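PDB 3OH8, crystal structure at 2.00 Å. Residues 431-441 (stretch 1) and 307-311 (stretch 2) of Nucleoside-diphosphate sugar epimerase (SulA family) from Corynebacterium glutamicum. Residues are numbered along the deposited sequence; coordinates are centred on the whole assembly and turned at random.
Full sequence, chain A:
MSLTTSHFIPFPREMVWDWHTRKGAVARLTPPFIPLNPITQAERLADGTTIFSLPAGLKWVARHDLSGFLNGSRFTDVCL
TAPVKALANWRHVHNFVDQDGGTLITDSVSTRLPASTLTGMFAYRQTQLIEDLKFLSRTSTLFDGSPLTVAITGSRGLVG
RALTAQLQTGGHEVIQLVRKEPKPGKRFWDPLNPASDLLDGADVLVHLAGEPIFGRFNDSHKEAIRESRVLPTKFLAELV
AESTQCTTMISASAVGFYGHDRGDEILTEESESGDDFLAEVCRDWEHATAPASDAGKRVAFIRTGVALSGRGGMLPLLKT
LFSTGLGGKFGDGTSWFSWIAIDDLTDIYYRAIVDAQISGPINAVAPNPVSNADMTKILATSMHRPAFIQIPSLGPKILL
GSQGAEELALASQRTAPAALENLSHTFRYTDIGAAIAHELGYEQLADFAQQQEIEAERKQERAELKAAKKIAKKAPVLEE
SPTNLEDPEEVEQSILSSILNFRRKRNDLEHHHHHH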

ATOM      1  N   ASP A 431      12.868   8.437   4.106  1.00 25.55           N
ATOM      2  CA  ASP A 431      13.644   8.015   5.271  1.00 27.75           C
ATOM      3  C   ASP A 431      12.988   6.843   5.983  1.00 22.38           C
ATOM      4  O   ASP A 431      11.790   6.864   6.259  1.00 21.63           O
ATOM      5  CB  ASP A 431      13.813   9.175   6.254  1.00 33.60           C
ATOM      6  CG  ASP A 431      14.230  10.456   5.568  1.00 54.30           C
ATOM      7  OD1 ASP A 431      15.182  10.414   4.755  1.00 57.27           O
ATOM      8  OD2 ASP A 431      13.600  11.505   5.840  1.00 62.59           O
ATOM      9  N   ILE A 432      13.785   5.833   6.303  1.00 18.85           N
ATOM     10  CA  ILE A 432      13.239   4.595   6.840  1.00 21.49           C
ATOM     11  C   ILE A 432      12.523   4.771   8.184  1.00 22.95           C
ATOM     12  O   ILE A 432      11.535   4.093   8.457  1.00 20.29           O
ATOM     13  CB  ILE A 432      14.329   3.510   6.954  1.00 22.51           C
ATOM     14  CG1 ILE A 432      13.680   2.142   7.172  1.00 19.60           C
ATOM     15  CG2 ILE A 432      15.322   3.865   8.056  1.00 25.44           C
ATOM     16  CD1 ILE A 432      14.631   0.981   6.995  1.00 23.22           C
ATOM     17  N   GLY A 433      13.026   5.681   9.014  1.00 22.08           N
ATOM     18  CA  GLY A 433      12.357   6.039  10.252  1.00 26.70           C
ATOM     19  C   GLY A 433      10.936   6.511  10.008  1.00 20.86           C
ATOM     20  O   GLY A 433      10.012   6.111  10.708  1.00 17.10           O
ATOM     21  N   ALA A 434      10.751   7.355   9.004  1.00 19.47           N
ATOM     22  CA  ALA A 434       9.411   7.829   8.671  1.00 23.05           C
ATOM     23  C   ALA A 434       8.519   6.725   8.088  1.00 23.26           C
ATOM     24  O   ALA A 434       7.321   6.703   8.346  1.00 19.59           O
ATOM     25  CB  ALA A 434       9.481   9.014   7.720  1.00 15.88           C
ATOM     26  N   ALA A 435       9.097   5.822   7.295  1.00 18.15           N
ATOM     27  CA  ALA A 435       8.333   4.702   6.746  1.00 17.41           C
ATOM     28  C   ALA A 435       7.863   3.776   7.861  1.00 14.32           C
ATOM     29  O   ALA A 435       6.714   3.326   7.879  1.00 15.40           O
ATOM     30  CB  ALA A 435       9.179   3.920   5.742  1.00 19.69           C
ATOM     31  N   ILE A 436       8.755   3.507   8.805  1.00 15.93           N
ATOM     32  CA  ILE A 436       8.457   2.597   9.912  1.00 18.57           C
ATOM     33  C   ILE A 436       7.406   3.191  10.860  1.00 21.40           C
ATOM     34  O   ILE A 436       6.520   2.479  11.351  1.00 21.55           O
ATOM     35  CB  ILE A 436       9.751   2.245  10.684  1.00 19.14           C
ATOM     36  CG1 ILE A 436      10.655   1.346   9.831  1.00 18.05           C
ATOM     37  CG2 ILE A 436       9.444   1.563  12.009  1.00 19.86           C
ATOM     38  CD1 ILE A 436      12.095   1.331  10.310  1.00 21.68           C
ATOM     39  N   ALA A 437       7.497   4.497  11.109  1.00 16.79           N
ATOM     40  CA  ALA A 437       6.517   5.171  11.954  1.00 20.71           C
ATOM     41  C   ALA A 437       5.107   5.030  11.361  1.00 18.74           C
ATOM     42  O   ALA A 437       4.118   4.802  12.078  1.00 21.23           O
ATOM     43  CB  ALA A 437       6.888   6.643  12.121  1.00 23.70           C
ATOM     44  N   HIS A 438       5.030   5.156  10.040  1.00 14.52           N
ATOM     45  CA  HIS A 438       3.762   5.013   9.324  1.00 15.71           C
ATOM     46  C   HIS A 438       3.240   3.587   9.438  1.00 19.29           C
ATOM     47  O   HIS A 438       2.075   3.363   9.770  1.00 16.54           O
ATOM     48  CB  HIS A 438       3.942   5.423   7.853  1.00 15.20           C
ATOM     49  CG  HIS A 438       2.671   5.394   7.049  1.00 20.41           C
ATOM     50  ND1 HIS A 438       1.616   6.231   7.305  1.00 16.52           N
ATOM     51  CD2 HIS A 438       2.316   4.647   5.975  1.00 20.48           C
ATOM     52  CE1 HIS A 438       0.639   5.992   6.438  1.00 15.45           C
ATOM     53  NE2 HIS A 438       1.043   5.035   5.620  1.00 20.54           N
ATOM     54  N   GLU A 439       4.108   2.619   9.177  1.00 15.40           N
ATOM     55  CA  GLU A 439       3.679   1.223   9.115  1.00 17.65           C
ATOM     56  C   GLU A 439       3.400   0.554  10.467  1.00 16.83           C
ATOM     57  O   GLU A 439       2.546  -0.334  10.566  1.00 15.81           O
ATOM     58  CB  GLU A 439       4.685   0.414   8.299  1.00 13.78           C
ATOM     59  CG  GLU A 439       4.633   0.762   6.831  1.00 12.67           C
ATOM     60  CD  GLU A 439       3.278   0.460   6.226  1.00 14.01           C
ATOM     61  OE1 GLU A 439       2.642  -0.546   6.625  1.00 15.33           O
ATOM     62  OE2 GLU A 439       2.848   1.240   5.351  1.00 15.39           O
ATOM     63  N   LEU A 440       4.088   1.004  11.510  1.00 15.80           N
ATOM     64  CA  LEU A 440       3.934   0.400  12.833  1.00 18.90           C
ATOM     65  C   LEU A 440       3.074   1.251  13.770  1.00 22.54           C
ATOM     66  O   LEU A 440       2.849   0.879  14.926  1.00 25.10           O
ATOM     67  CB  LEU A 440       5.304   0.128  13.466  1.00 19.70           C
ATOM     68  CG  LEU A 440       6.196  -0.854  12.695  1.00 23.24           C
ATOM     69  CD1 LEU A 440       7.524  -1.080  13.423  1.00 22.36           C
ATOM     70  CD2 LEU A 440       5.470  -2.181  12.478  1.00 21.77           C
ATOM     71  N   GLY A 441       2.595   2.387  13.268  1.00 20.34           N
ATOM     72  CA  GLY A 441       1.590   3.174  13.966  1.00 21.59           C
ATOM     73  C   GLY A 441       2.107   4.124  15.032  1.00 22.26           C
ATOM     74  O   GLY A 441       1.541   4.206  16.116  1.00 20.71           O
TER
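Stretch 2 (307-311) ALSGR

Stretch 1 is a helix over most of its length, from Ile432 to about Leu440, and its regular i to i+4 backbone bonds establish this: Ile436 N to Ile432 O is 2.9 Å, Glu439 N to Ala435 O is 3.0 Å and Leu440 N to Ile436 O is 2.8 Å. In stretch 2, Ala307 and Leu308 continue a strand that begins earlier in the chain, with Leu308 at phi/psi -101/117, and Ser309 is still extended at -138/142. The extended path then breaks at Gly310, whose angles of -69/-22 turn the chain. The register gives the direction: the CA atoms of Ile436 and Leu308 are 7.4 Å apart, those of Glu439 and Gly310 only 4.6 Å. Stretch 2 therefore runs in the same general sense as the helix and closes on it toward the helix's C-terminal end. Together the two stretches bury 267 Å², most of it on Leu308, Glu439 and Gly310.

Leu308 is covered most, with 81 Å². Its CA-to-CB bond points toward the helix, and its m,t rotamer (chi1 -55°, chi2 -175°) carries CD1 to 3.8 Å from Ile432 CG1 and 4.4 Å from Ile436 CG1. These two isoleucines are four residues apart, about one helical turn, so the leucine meets a single side of the helix. Ile432 starts sideways, but its t,t rotamer brings its end nearer. The contact is apolar and all three residues are buried. The backbone of Leu308 also takes part, since its O lies 3.7 Å from Glu439 CG.

Glu439, with 64 Å² covered, supplies the polar anchor. Its CA-to-CB bond points toward stretch 2, and the m,m start of its side chain (chi1 -70°, chi2 -61°) delivers the carboxylate to the backbone NH of Gly310. Gly310 N donates a hydrogen bond to Glu439 OE1, with an N to OE1 distance of 2.8 Å and an N-H...O angle of 164°; the distance is short and the angle close to linear. The same OE1 is 3.5 Å from Ser309 CA. Ser309 itself points its CA-to-CB bond away from the helix, and its OG stands 4.1 Å from Glu439 OE1, too far for a direct bond. A water closes this gap: it donates to Glu439 OE1 at 2.7 Å from its O atom, which is also 2.6 Å from Ser309 OG. That hydroxyl additionally accepts a hydrogen bond from Arg311 N at 3.0 Å, bracing the turn from within.

Gly310, covered by 52 Å², makes the closest backbone approach. Its CA lies 3.4 Å from Glu439 O in a CA-H...O contact, with an angle of 143° at the hydrogen, and 4.2 Å from Leu440 CD2. An ideally placed CB here would fall 2.1 Å from Glu439 O, a clear clash, so the packing depends on the absence of a side chain. Glu439 O has no hydrogen-bond partner in the model; its CA-H...O contact with Gly310 is a weak one.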

ATOM      1  N   ALA A 307      10.284  -4.761   0.926  1.00 16.55           N
ATOM      2  CA  ALA A 307       9.098  -3.958   1.156  1.00 16.47           C
ATOM      3  C   ALA A 307       8.760  -3.922   2.638  1.00 16.51           C
ATOM      4  O   ALA A 307       8.694  -4.960   3.303  1.00 19.09           O
ATOM      5  CB  ALA A 307       7.936  -4.503   0.344  1.00 14.23           C
ATOM      6  N   LEU A 308       8.567  -2.719   3.167  1.00 17.41           N
ATOM      7  CA  LEU A 308       8.270  -2.576   4.582  1.00 16.32           C
ATOM      8  C   LEU A 308       6.783  -2.352   4.766  1.00 18.93           C
ATOM      9  O   LEU A 308       6.232  -1.351   4.294  1.00 15.26           O
ATOM     10  CB  LEU A 308       9.051  -1.420   5.207  1.00 16.05           C
ATOM     11  CG  LEU A 308      10.570  -1.467   5.028  1.00 16.30           C
ATOM     12  CD1 LEU A 308      11.186  -0.317   5.799  1.00 17.16           C
ATOM     13  CD2 LEU A 308      11.144  -2.811   5.488  1.00 16.74           C
ATOM     14  N   SER A 309       6.149  -3.293   5.459  1.00 16.54           N
ATOM     15  CA  SER A 309       4.715  -3.237   5.725  1.00 17.14           C
ATOM     16  C   SER A 309       4.450  -3.659   7.157  1.00 17.59           C
ATOM     17  O   SER A 309       5.086  -4.586   7.669  1.00 16.10           O
ATOM     18  CB  SER A 309       3.957  -4.163   4.770  1.00 18.84           C
ATOM     19  OG  SER A 309       2.643  -4.409   5.243  1.00 16.65           O
ATOM     20  N   GLY A 310       3.498  -2.990   7.798  1.00 15.25           N
ATOM     21  CA  GLY A 310       3.114  -3.360   9.146  1.00 18.36           C
ATOM     22  C   GLY A 310       2.390  -4.695   9.189  1.00 20.48           C
ATOM     23  O   GLY A 310       2.341  -5.348  10.226  1.00 21.71           O
ATOM     24  N   ARG A 311       1.816  -5.123   8.072  1.00 20.03           N
ATOM     25  CA  ARG A 311       0.980  -6.317   8.142  1.00 19.20           C
ATOM     26  C   ARG A 311       1.607  -7.604   7.607  1.00 25.16           C
ATOM     27  O   ARG A 311       0.974  -8.654   7.643  1.00 25.45           O
ATOM     28  CB  ARG A 311      -0.405  -6.091   7.525  1.00 23.57           C
ATOM     29  CG  ARG A 311      -0.417  -5.588   6.109  1.00 25.58           C
ATOM     30  CD  ARG A 311      -1.827  -5.683   5.517  1.00 24.04           C
ATOM     31  NE  ARG A 311      -2.796  -4.819   6.193  1.00 26.37           N
ATOM     32  CZ  ARG A 311      -3.037  -3.555   5.852  1.00 27.89           C
ATOM     33  NH1 ARG A 311      -2.360  -3.000   4.855  1.00 23.12           N
ATOM     34  NH2 ARG A 311      -3.954  -2.845   6.505  1.00 26.76           N
TER
HETATM   35  O   HOH W   1       1.169  -2.259   5.073  1.00 17.73           O